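Local coordinates for protein ferredoxin (PDB 1H98) that carries electrons in a range of metabolic reactions, using one [3Fe-4S] and one [4Fe-4S] cluster, at residues A[23-26]-A[31-34]; A[55-60]-A[66-71]. One frame throughout, in Å; residues are numbered along the deposited sequence.

Contact 1: residues A[23-26]-A[31-34]. With SF4 (iron/sulfur cluster), chain B; F3S (Fe3-s4 cluster), chain C.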
# COMPACT_ATOMS: atom_id res chain seq x y z
N GLU A 23 -6.13 -9.54 -4.23
CA GLU A 23 -5.51 -9.91 -2.96
C GLU A 23 -3.99 -9.77 -2.97
O GLU A 23 -3.27 -10.70 -2.59
CB GLU A 23 -5.90 -11.35 -2.59
CG GLU A 23 -7.40 -11.61 -2.51
CD GLU A 23 -7.76 -13.10 -2.41
OE1 GLU A 23 -6.86 -13.95 -2.61
OE2 GLU A 23 -8.93 -13.41 -2.14
N CYS A 24 -3.50 -8.60 -3.36
CA CYS A 24 -2.07 -8.35 -3.42
C CYS A 24 -1.55 -7.44 -2.29
O CYS A 24 -0.50 -6.82 -2.43
CB CYS A 24 -1.69 -7.78 -4.78
SG CYS A 24 -2.42 -6.17 -5.13
N ILE A 25 -2.30 -7.36 -1.20
CA ILE A 25 -1.90 -6.54 -0.05
C ILE A 25 -1.51 -7.53 1.04
O ILE A 25 -2.33 -8.35 1.47
CB ILE A 25 -3.03 -5.61 0.43
CG1 ILE A 25 -3.44 -4.66 -0.70
CG2 ILE A 25 -2.58 -4.82 1.66
CD1 ILE A 25 -4.59 -3.73 -0.37
N TYR A 26 -0.25 -7.47 1.47
CA TYR A 26 0.28 -8.41 2.45
C TYR A 26 0.88 -7.77 3.70
O TYR A 26 1.32 -6.62 3.70
CB TYR A 26 1.36 -9.27 1.79
CG TYR A 26 0.95 -9.92 0.49
CD1 TYR A 26 0.30 -11.16 0.49
CD2 TYR A 26 1.25 -9.33 -0.75
CE1 TYR A 26 -0.05 -11.79 -0.70
CE2 TYR A 26 0.90 -9.96 -1.94
CZ TYR A 26 0.26 -11.19 -1.90
OH TYR A 26 -0.07 -11.83 -3.07
N GLN A 31 3.90 -2.66 8.82
CA GLN A 31 2.84 -2.13 7.96
C GLN A 31 2.51 -3.17 6.91
O GLN A 31 3.23 -4.16 6.75
CB GLN A 31 3.31 -0.85 7.25
CG GLN A 31 4.47 -1.06 6.26
CD GLN A 31 4.72 0.16 5.37
OE1 GLN A 31 5.58 0.99 5.65
NE2 GLN A 31 3.98 0.26 4.27
N PHE A 32 1.37 -2.99 6.24
CA PHE A 32 1.00 -3.89 5.15
C PHE A 32 1.65 -3.25 3.91
O PHE A 32 2.08 -2.10 3.96
CB PHE A 32 -0.52 -3.98 5.00
CG PHE A 32 -1.12 -5.12 5.76
CD1 PHE A 32 -1.14 -5.13 7.15
CD2 PHE A 32 -1.63 -6.23 5.09
CE1 PHE A 32 -1.65 -6.22 7.87
CE2 PHE A 32 -2.14 -7.33 5.79
CZ PHE A 32 -2.15 -7.32 7.18
N TYR A 33 1.79 -4.02 2.84
CA TYR A 33 2.39 -3.48 1.63
C TYR A 33 1.66 -4.02 0.43
O TYR A 33 0.96 -5.03 0.53
CB TYR A 33 3.88 -3.84 1.56
CG TYR A 33 4.15 -5.31 1.36
CD1 TYR A 33 4.29 -5.84 0.08
CD2 TYR A 33 4.25 -6.18 2.44
CE1 TYR A 33 4.52 -7.19 -0.12
CE2 TYR A 33 4.48 -7.54 2.26
CZ TYR A 33 4.61 -8.03 0.97
OH TYR A 33 4.84 -9.38 0.78
N ILE A 34 1.79 -3.32 -0.69
CA ILE A 34 1.15 -3.71 -1.94
C ILE A 34 2.21 -4.30 -2.87
O ILE A 34 3.25 -3.68 -3.10
CB ILE A 34 0.47 -2.49 -2.62
CG1 ILE A 34 -0.78 -2.08 -1.82
CG2 ILE A 34 0.10 -2.82 -4.06
CD1 ILE A 34 -1.40 -0.76 -2.26
FE1 SF4 B . -3.82 -2.49 -6.40
FE2 SF4 B . -5.55 -4.06 -4.91
FE3 SF4 B . -5.37 -1.34 -4.42
FE4 SF4 B . -6.57 -2.30 -6.72
S1 SF4 B . -7.32 -2.61 -4.54
S2 SF4 B . -5.01 -0.52 -6.55
S3 SF4 B . -5.26 -4.12 -7.21
S4 SF4 B . -3.67 -2.93 -4.13
FE1 F3S C . -4.61 -1.07 4.84
FE3 F3S C . -2.61 -0.08 6.51
FE4 F3S C . -4.78 1.49 5.81
S1 F3S C . -3.52 -2.19 6.54
S2 F3S C . -6.50 -0.06 5.65
S3 F3S C . -3.15 0.67 4.35
S4 F3S C . -3.83 1.29 7.90
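Y26 and Y33 are paired as the hydrogen-bonded pair of an antiparallel beta hairpin, strands 25-27 and 32-34, in a seven-iron ferredoxin. Backbone N and O of both residues are used: Y26 N gives its proton to Y33 O at 2.9 Å, and Y33 N returns one to Y26 O at 2.8 Å. Each carbonyl also takes a CA-H...O contact, Y33 O from I25 CA and Y26 O from F32 CA. The Y26 hydroxyl finds its partner in the carboxylate of E38. Q31 lies beside the pairing and is buried, yet its amide is well supplied: NE2 donates almost straight (168°) to F32 O, 3.0 Å away, and also to I4 O, while OE1 is bonded by K70.

I25 and I34, the non-hydrogen-bonded pair, lie side by side on the other face of the hairpin and meet CG1 to CG1 at 3.9 Å. Both apply methylene and methyl groups to sulfide S4 of the [4Fe-4S] cluster, I34 CD1 coming within 3.7 Å. F32 borders the [3Fe-4S] cluster, and its side chain crosses that of I25 at about a right angle, CD2 lying 3.8 Å from I25 CG2. With CG of Y33 between its backbone N and carbonyl carbon (chi1 68°), the phenol leans across Y26, the two rings oblique to each other, with Y26 CB 3.6 Å from Y33 CZ.

Contact 2: residues A[55-60]-A[66-71]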
# COMPACT_ATOMS: atom_id res chain seq x y z
N TYR A 55 -1.62 5.57 -1.83
CA TYR A 55 -1.50 6.50 -2.94
C TYR A 55 -1.06 5.83 -4.23
O TYR A 55 -0.34 4.82 -4.19
CB TYR A 55 -0.42 7.55 -2.65
CG TYR A 55 -0.78 8.60 -1.65
CD1 TYR A 55 -0.54 8.40 -0.28
CD2 TYR A 55 -1.35 9.80 -2.05
CE1 TYR A 55 -0.88 9.36 0.65
CE2 TYR A 55 -1.70 10.77 -1.12
CZ TYR A 55 -1.47 10.55 0.23
OH TYR A 55 -1.85 11.50 1.14
N PRO A 56 -1.53 6.32 -5.39
CA PRO A 56 -1.09 5.73 -6.65
C PRO A 56 0.39 6.11 -6.66
O PRO A 56 0.74 7.17 -6.14
CB PRO A 56 -1.86 6.54 -7.70
CG PRO A 56 -3.13 6.87 -7.00
CD PRO A 56 -2.66 7.25 -5.60
N GLU A 57 1.26 5.28 -7.22
CA GLU A 57 2.68 5.59 -7.21
C GLU A 57 3.03 6.99 -7.72
O GLU A 57 3.84 7.70 -7.12
CB GLU A 57 3.46 4.54 -8.01
CG GLU A 57 4.96 4.80 -8.04
CD GLU A 57 5.76 3.62 -8.54
OE1 GLU A 57 5.21 2.50 -8.63
OE2 GLU A 57 6.95 3.80 -8.82
N GLU A 58 2.35 7.41 -8.78
CA GLU A 58 2.59 8.71 -9.39
C GLU A 58 2.21 9.87 -8.47
O GLU A 58 2.71 10.98 -8.63
CB GLU A 58 1.78 8.85 -10.69
CG GLU A 58 1.65 7.57 -11.53
CD GLU A 58 0.56 6.63 -11.03
OE1 GLU A 58 0.90 5.60 -10.42
OE2 GLU A 58 -0.64 6.93 -11.24
N ASP A 59 1.36 9.60 -7.49
CA ASP A 59 0.89 10.62 -6.57
C ASP A 59 1.44 10.54 -5.16
O ASP A 59 1.00 11.28 -4.27
CB ASP A 59 -0.64 10.62 -6.54
CG ASP A 59 -1.27 10.88 -7.91
OD1 ASP A 59 -0.84 11.82 -8.61
OD2 ASP A 59 -2.20 10.13 -8.29
N VAL A 60 2.39 9.64 -4.93
CA VAL A 60 2.99 9.50 -3.60
C VAL A 60 3.63 10.83 -3.19
O VAL A 60 4.43 11.40 -3.95
CB VAL A 60 4.06 8.38 -3.57
CG1 VAL A 60 4.83 8.41 -2.26
CG2 VAL A 60 3.39 7.02 -3.77
N SER A 66 10.16 7.36 -0.28
CA SER A 66 10.91 6.19 0.18
C SER A 66 10.02 4.95 0.35
O SER A 66 10.52 3.81 0.32
CB SER A 66 11.61 6.49 1.50
OG SER A 66 10.68 6.72 2.54
N TYR A 67 8.72 5.15 0.53
CA TYR A 67 7.81 4.03 0.70
C TYR A 67 7.60 3.21 -0.57
O TYR A 67 7.19 2.05 -0.51
CB TYR A 67 6.49 4.49 1.30
CG TYR A 67 6.64 4.79 2.78
CD1 TYR A 67 6.99 6.06 3.22
CD2 TYR A 67 6.50 3.78 3.73
CE1 TYR A 67 7.21 6.32 4.57
CE2 TYR A 67 6.72 4.02 5.08
CZ TYR A 67 7.07 5.29 5.49
OH TYR A 67 7.32 5.55 6.82
N ILE A 68 7.92 3.79 -1.72
CA ILE A 68 7.79 3.07 -2.98
C ILE A 68 8.78 1.89 -2.94
O ILE A 68 8.39 0.73 -3.13
CB ILE A 68 8.10 3.97 -4.20
CG1 ILE A 68 7.06 5.09 -4.31
CG2 ILE A 68 8.16 3.14 -5.48
CD1 ILE A 68 7.42 6.19 -5.30
N GLU A 69 10.04 2.18 -2.63
CA GLU A 69 11.06 1.15 -2.55
C GLU A 69 10.81 0.20 -1.38
O GLU A 69 11.10 -0.99 -1.48
CB GLU A 69 12.46 1.76 -2.48
CG GLU A 69 13.60 0.73 -2.52
CD GLU A 69 13.56 -0.21 -3.73
OE1 GLU A 69 13.04 0.18 -4.80
OE2 GLU A 69 14.05 -1.36 -3.61
N LYS A 70 10.28 0.72 -0.27
CA LYS A 70 9.98 -0.12 0.89
C LYS A 70 8.97 -1.21 0.52
O LYS A 70 9.17 -2.38 0.85
CB LYS A 70 9.44 0.72 2.05
CG LYS A 70 9.27 -0.09 3.33
CD LYS A 70 8.74 0.74 4.47
CE LYS A 70 8.61 -0.12 5.73
NZ LYS A 70 8.05 0.63 6.88
N ASN A 71 7.90 -0.83 -0.17
CA ASN A 71 6.89 -1.79 -0.61
C ASN A 71 7.55 -2.80 -1.54
O ASN A 71 7.26 -3.99 -1.48
CB ASN A 71 5.74 -1.08 -1.33
CG ASN A 71 4.71 -0.49 -0.37
OD1 ASN A 71 3.53 -0.84 -0.43
ND2 ASN A 71 5.15 0.42 0.49
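E57 CA and I68 CA, 7.1 Å apart, are the closest CA pair between residues 55-60, which include the 3-10 turn 57-59, and residues 66-71 of helix 66-74, so side chains alone bridge the two segments. I68 makes the contact from the helix side: its CA-CB bond is directed at the turn, and its branches divide the work. CG2 meets the carboxylate of E57, 3.6 Å from OE2, whereas CD1 rests 3.9 Å from E57 CG. E57 reaches it because CG is anti to the backbone N (chi1 -180°) and the chain continues extended, crossing the isoleucine at about a right angle. CG1 of I68 takes the remaining neighbour, V60 CG2, at 4.2 Å. In the fold this packs the C-terminal helix against the chain leaving strand 54-56 of the 2-4/54-56 sheet; V3 of that sheet touches V60, I68 and N71. The turn is held by its own backbone bonds, D59 N to P56 O and V60 N to E57 O. Within the helix, Y67 O accepts twice, from N71 N and, at 2.8 Å, from N71 ND2, the two donors arriving from opposite faces of the carbonyl plane. N71 ND2 also donates to I4 O, while N71 OD1 accepts from I34 N.

How the contacts relate
From the N terminus, strand 2-4 comes first and later touches both contacts. Contact 1 then closes a short loop, residues 27-30, at the hairpin beside the two clusters. The chain goes on through helix 45-48 and strand 54-56 before contact 2 closes a second short loop, residues 61-65, by bringing helix 66-74 back to residues 57-60. The loops follow in series and neither nest nor cross. Their centres lie 13 Å apart on opposite sides of the chain's centre, yet they touch: the helix of contact 2 reaches strand 32-34 and its approach through K70 and N71, and Y67 packs against Q31. The C-terminal helix thereby joins both two-stranded sheets.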